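Dally-like, isoform A (Drosophila melanogaster, PDB 6XTZ) is a cell-surface glypican proteoglycan that binds Wnt and Hedgehog family proteins and shields the Wnt palmitoleate lipid so that signalling can work at a distance. Local coordinates at residues A[66-77]-A[211-222]. The protein carries 5 engineered substitutions. Numbering follows the deposited sequence.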
loop_
_atom_site.group_PDB
_atom_site.type_symbol
_atom_site.label_atom_id
_atom_site.label_comp_id
_atom_site.label_asym_id
_atom_site.label_seq_id
_atom_site.Cartn_x
_atom_site.Cartn_y
_atom_site.Cartn_z
ATOM N N GLU A 66 14.881 -10.886 -14.128
ATOM C CA GLU A 66 13.561 -11.354 -13.721
ATOM C C GLU A 66 13.615 -12.062 -12.373
ATOM O O GLU A 66 12.679 -11.957 -11.572
ATOM C CB GLU A 66 12.970 -12.269 -14.792
ATOM C CG GLU A 66 12.382 -11.512 -15.973
ATOM C CD GLU A 66 11.824 -12.427 -17.048
ATOM O OE1 GLU A 66 12.312 -13.572 -17.174
ATOM O OE2 GLU A 66 10.896 -11.998 -17.766
ATOM N N GLY A 67 14.703 -12.783 -12.100
ATOM C CA GLY A 67 14.844 -13.423 -10.803
ATOM C C GLY A 67 15.026 -12.425 -9.674
ATOM O O GLY A 67 14.434 -12.573 -8.601
ATOM N N HIS A 68 15.843 -11.392 -9.901
ATOM C CA HIS A 68 16.103 -10.410 -8.854
ATOM C C HIS A 68 14.852 -9.604 -8.522
ATOM O O HIS A 68 14.562 -9.356 -7.347
ATOM C CB HIS A 68 17.243 -9.483 -9.276
ATOM C CG HIS A 68 17.620 -8.471 -8.236
ATOM N ND1 HIS A 68 18.641 -8.675 -7.333
ATOM C CD2 HIS A 68 17.111 -7.247 -7.959
ATOM C CE1 HIS A 68 18.747 -7.620 -6.545
ATOM N NE2 HIS A 68 17.829 -6.740 -6.903
ATOM N N THR A 69 14.098 -9.186 -9.541
ATOM C CA THR A 69 12.886 -8.416 -9.284
ATOM C C THR A 69 11.802 -9.284 -8.661
ATOM O O THR A 69 11.046 -8.819 -7.801
ATOM C CB THR A 69 12.382 -7.771 -10.575
ATOM O OG1 THR A 69 12.068 -8.791 -11.531
ATOM C CG2 THR A 69 13.438 -6.841 -11.156
ATOM N N LYS A 70 11.710 -10.550 -9.079
ATOM C CA LYS A 70 10.707 -11.443 -8.505
ATOM C C LYS A 70 10.930 -11.636 -7.010
ATOM O O LYS A 70 9.972 -11.636 -6.228
ATOM C CB LYS A 70 10.726 -12.791 -9.227
ATOM C CG LYS A 70 9.743 -13.809 -8.671
ATOM C CD LYS A 70 9.843 -15.134 -9.410
ATOM C CE LYS A 70 8.870 -16.158 -8.846
ATOM N NZ LYS A 70 7.453 -15.718 -8.990
ATOM N N ASP A 71 12.188 -11.796 -6.595
ATOM C CA ASP A 71 12.484 -11.974 -5.177
ATOM C C ASP A 71 12.194 -10.703 -4.387
ATOM O O ASP A 71 11.671 -10.768 -3.268
ATOM C CB ASP A 71 13.941 -12.400 -4.997
ATOM C CG ASP A 71 14.323 -12.567 -3.541
ATOM O OD1 ASP A 71 13.791 -13.489 -2.890
ATOM O OD2 ASP A 71 15.155 -11.778 -3.048
ATOM N N GLN A 72 12.525 -9.541 -4.951
ATOM C CA GLN A 72 12.283 -8.282 -4.255
ATOM C C GLN A 72 10.792 -7.990 -4.132
ATOM O O GLN A 72 10.319 -7.582 -3.066
ATOM C CB GLN A 72 12.992 -7.138 -4.981
ATOM C CG GLN A 72 14.508 -7.200 -4.909
ATOM C CD GLN A 72 15.034 -6.895 -3.522
ATOM O OE1 GLN A 72 14.521 -6.015 -2.831
ATOM N NE2 GLN A 72 16.060 -7.628 -3.104
ATOM N N ILE A 73 10.038 -8.198 -5.212
ATOM C CA ILE A 73 8.626 -7.834 -5.216
ATOM C C ILE A 73 7.819 -8.786 -4.339
ATOM O O ILE A 73 6.988 -8.356 -3.533
ATOM C CB ILE A 73 8.089 -7.798 -6.657
ATOM C CG1 ILE A 73 8.749 -6.665 -7.446
ATOM C CG2 ILE A 73 6.583 -7.640 -6.659
ATOM C CD1 ILE A 73 8.413 -6.677 -8.926
ATOM N N SER A 74 8.053 -10.095 -4.481
ATOM C CA SER A 74 7.269 -11.063 -3.718
ATOM C C SER A 74 7.550 -10.970 -2.223
ATOM O O SER A 74 6.652 -11.221 -1.410
ATOM C CB SER A 74 7.544 -12.481 -4.218
ATOM O OG SER A 74 8.875 -12.869 -3.937
ATOM N N ARG A 75 8.780 -10.619 -1.841
ATOM C CA ARG A 75 9.100 -10.487 -0.424
ATOM C C ARG A 75 8.437 -9.252 0.177
ATOM O O ARG A 75 7.939 -9.298 1.308
ATOM C CB ARG A 75 10.614 -10.444 -0.236
ATOM C CG ARG A 75 11.078 -10.442 1.210
ATOM C CD ARG A 75 12.372 -11.226 1.357
ATOM N NE ARG A 75 13.221 -11.094 0.175
ATOM C CZ ARG A 75 14.126 -10.135 0.006
ATOM N NH1 ARG A 75 14.307 -9.217 0.945
ATOM N NH2 ARG A 75 14.850 -10.094 -1.103
ATOM N N MET A 76 8.418 -8.141 -0.563
ATOM C CA MET A 76 7.679 -6.967 -0.108
ATOM C C MET A 76 6.186 -7.254 -0.057
ATOM O O MET A 76 5.507 -6.905 0.917
ATOM C CB MET A 76 7.958 -5.773 -1.021
ATOM C CG MET A 76 7.117 -4.551 -0.682
ATOM S SD MET A 76 7.144 -3.272 -1.947
ATOM C CE MET A 76 6.277 -4.091 -3.283
ATOM N N SER A 77 5.656 -7.888 -1.105
ATOM C CA SER A 77 4.239 -8.235 -1.128
ATOM C C SER A 77 3.877 -9.163 0.025
ATOM O O SER A 77 2.816 -9.015 0.642
ATOM C CB SER A 77 3.882 -8.877 -2.468
ATOM O OG SER A 77 2.510 -9.230 -2.517
ATOM N N SER A 211 -0.507 -4.949 -1.313
ATOM C CA SER A 211 0.185 -6.231 -1.400
ATOM C C SER A 211 -0.319 -7.047 -2.582
ATOM O O SER A 211 0.454 -7.774 -3.217
ATOM C CB SER A 211 0.013 -7.013 -0.098
ATOM O OG SER A 211 0.557 -8.317 -0.216
ATOM N N GLU A 212 -1.612 -6.938 -2.897
ATOM C CA GLU A 212 -2.173 -7.697 -4.008
ATOM C C GLU A 212 -1.708 -7.138 -5.348
ATOM O O GLU A 212 -1.309 -7.895 -6.241
ATOM C CB GLU A 212 -3.699 -7.699 -3.926
ATOM C CG GLU A 212 -4.257 -8.386 -2.688
ATOM C CD GLU A 212 -5.756 -8.201 -2.544
ATOM O OE1 GLU A 212 -6.316 -7.310 -3.217
ATOM O OE2 GLU A 212 -6.375 -8.949 -1.757
ATOM N N VAL A 213 -1.756 -5.812 -5.511
ATOM C CA VAL A 213 -1.352 -5.225 -6.785
ATOM C C VAL A 213 0.148 -5.380 -6.999
ATOM O O VAL A 213 0.603 -5.536 -8.137
ATOM C CB VAL A 213 -1.789 -3.750 -6.879
ATOM C CG1 VAL A 213 -3.300 -3.634 -6.759
ATOM C CG2 VAL A 213 -1.092 -2.898 -5.827
ATOM N N ALA A 214 0.938 -5.353 -5.922
ATOM C CA ALA A 214 2.372 -5.582 -6.060
ATOM C C ALA A 214 2.654 -6.997 -6.543
ATOM O O ALA A 214 3.540 -7.211 -7.379
ATOM C CB ALA A 214 3.081 -5.316 -4.733
ATOM N N LYS A 215 1.903 -7.977 -6.036
ATOM C CA LYS A 215 2.094 -9.355 -6.470
ATOM C C LYS A 215 1.721 -9.540 -7.936
ATOM O O LYS A 215 2.353 -10.337 -8.639
ATOM C CB LYS A 215 1.277 -10.297 -5.586
ATOM C CG LYS A 215 1.551 -11.773 -5.817
ATOM C CD LYS A 215 0.789 -12.630 -4.815
ATOM C CE LYS A 215 1.065 -14.110 -5.018
ATOM N NZ LYS A 215 0.314 -14.951 -4.044
ATOM N N LYS A 216 0.709 -8.814 -8.416
ATOM C CA LYS A 216 0.293 -8.935 -9.809
ATOM C C LYS A 216 1.311 -8.346 -10.779
ATOM O O LYS A 216 1.308 -8.718 -11.958
ATOM C CB LYS A 216 -1.062 -8.261 -10.015
ATOM C CG LYS A 216 -2.229 -8.974 -9.354
ATOM C CD LYS A 216 -2.585 -10.248 -10.098
ATOM C CE LYS A 216 -3.835 -10.893 -9.523
ATOM N NZ LYS A 216 -4.222 -12.117 -10.279
ATOM N N VAL A 217 2.175 -7.436 -10.319
ATOM C CA VAL A 217 3.220 -6.894 -11.180
ATOM C C VAL A 217 4.175 -7.991 -11.633
ATOM O O VAL A 217 4.818 -7.862 -12.680
ATOM C CB VAL A 217 3.961 -5.749 -10.451
ATOM C CG1 VAL A 217 5.065 -5.163 -11.318
ATOM C CG2 VAL A 217 2.981 -4.659 -10.056
ATOM N N LEU A 218 4.261 -9.090 -10.878
ATOM C CA LEU A 218 5.105 -10.214 -11.263
ATOM C C LEU A 218 4.660 -10.859 -12.569
ATOM O O LEU A 218 5.454 -11.567 -13.197
ATOM C CB LEU A 218 5.115 -11.268 -10.153
ATOM C CG LEU A 218 5.696 -10.856 -8.801
ATOM C CD1 LEU A 218 5.512 -11.969 -7.782
ATOM C CD2 LEU A 218 7.161 -10.505 -8.944
ATOM N N ASN A 219 3.412 -10.641 -12.986
ATOM C CA ASN A 219 2.902 -11.231 -14.218
ATOM C C ASN A 219 3.426 -10.548 -15.473
ATOM O O ASN A 219 3.234 -11.080 -16.572
ATOM C CB ASN A 219 1.372 -11.193 -14.226
ATOM C CG ASN A 219 0.762 -11.931 -13.053
ATOM O OD1 ASN A 219 1.369 -12.845 -12.492
ATOM N ND2 ASN A 219 -0.449 -11.538 -12.671
ATOM N N VAL A 220 4.074 -9.395 -15.346
ATOM C CA VAL A 220 4.546 -8.637 -16.499
ATOM C C VAL A 220 5.942 -9.124 -16.864
ATOM O O VAL A 220 6.886 -8.977 -16.080
ATOM C CB VAL A 220 4.545 -7.128 -16.212
ATOM C CG1 VAL A 220 4.859 -6.350 -17.481
ATOM C CG2 VAL A 220 3.204 -6.700 -15.635
ATOM N N ARG A 221 6.073 -9.697 -18.056
ATOM C CA ARG A 221 7.349 -10.196 -18.539
ATOM C C ARG A 221 8.125 -9.092 -19.246
ATOM O O ARG A 221 7.545 -8.157 -19.803
ATOM C CB ARG A 221 7.144 -11.373 -19.495
ATOM C CG ARG A 221 6.425 -12.562 -18.882
ATOM C CD ARG A 221 6.201 -13.655 -19.916
ATOM N NE ARG A 221 5.547 -14.829 -19.347
ATOM C CZ ARG A 221 4.230 -14.995 -19.286
ATOM N NH1 ARG A 221 3.723 -16.097 -18.751
ATOM N NH2 ARG A 221 3.418 -14.060 -19.760
ATOM N N LEU A 222 9.448 -9.211 -19.213
ATOM C CA LEU A 222 10.294 -8.299 -19.968
ATOM C C LEU A 222 10.087 -8.511 -21.464
ATOM O O LEU A 222 9.799 -9.619 -21.921
ATOM C CB LEU A 222 11.761 -8.510 -19.599
ATOM C CG LEU A 222 12.088 -8.344 -18.114
ATOM C CD1 LEU A 222 13.564 -8.602 -17.850
ATOM C CD2 LEU A 222 11.693 -6.959 -17.635
#
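Ser77 and Ser211 clasp each other where two antiparallel helices of the all-helical glypican core, 51-110 and 185-216, lie side by side; the axes of segments 66-77 and 211-216 come within 8.7 Å at 163°. Each hydroxyl reaches across to the other residue's backbone carbonyl: Ser211 OG donates to Ser77 O at 2.5 Å, and Ser77 OG donates to Ser211 O at 2.6 Å. Ser77 OG stands opposite its own backbone N (chi1 180°), and Ser211 OG takes the same rotamer, which aims the two hydroxyls across the interface. Ser211 O also takes the helical bond from Lys215 N, the two donors arriving from opposite faces of the carbonyl plane. With an alanine at Ser77, Ser211 O would probably keep only its helical donor Lys215 N, and the buried clasp would be down to one bond. Beside the serines, Met76, bent at chi3, brings CE to 3.7 Å from Ala214 CB; one turn back from Ser77, Ile73 CG2 presses on the carbonyl oxygen Ala214 O at 3.2 Å. Ile73 and Leu218 then slide past each other in opposite directions, with Leu218 CD2 lying against Ile73 CB and also touching Lys70 CA, while CD1 faces Ser74 CB. Trp460 of helix 459-467 packs on Ile73, and Phe265 of helix 263-283 on Val217, so further helices close in around the pair. Farther along, residues 220-222 run as a loop, and Gln515 and Gln518 of helix 513-538 bind the carbonyls of Arg221 and Asn219. The Glu66 and Leu222 side chains come at each other from opposite directions: the extended chain of Glu66 lays CG 3.7 Å from Leu222 CD1, and its carboxylate OE2 accepts a weak but nearly straight bond from Leu222 N, 3.5 Å long at 167°.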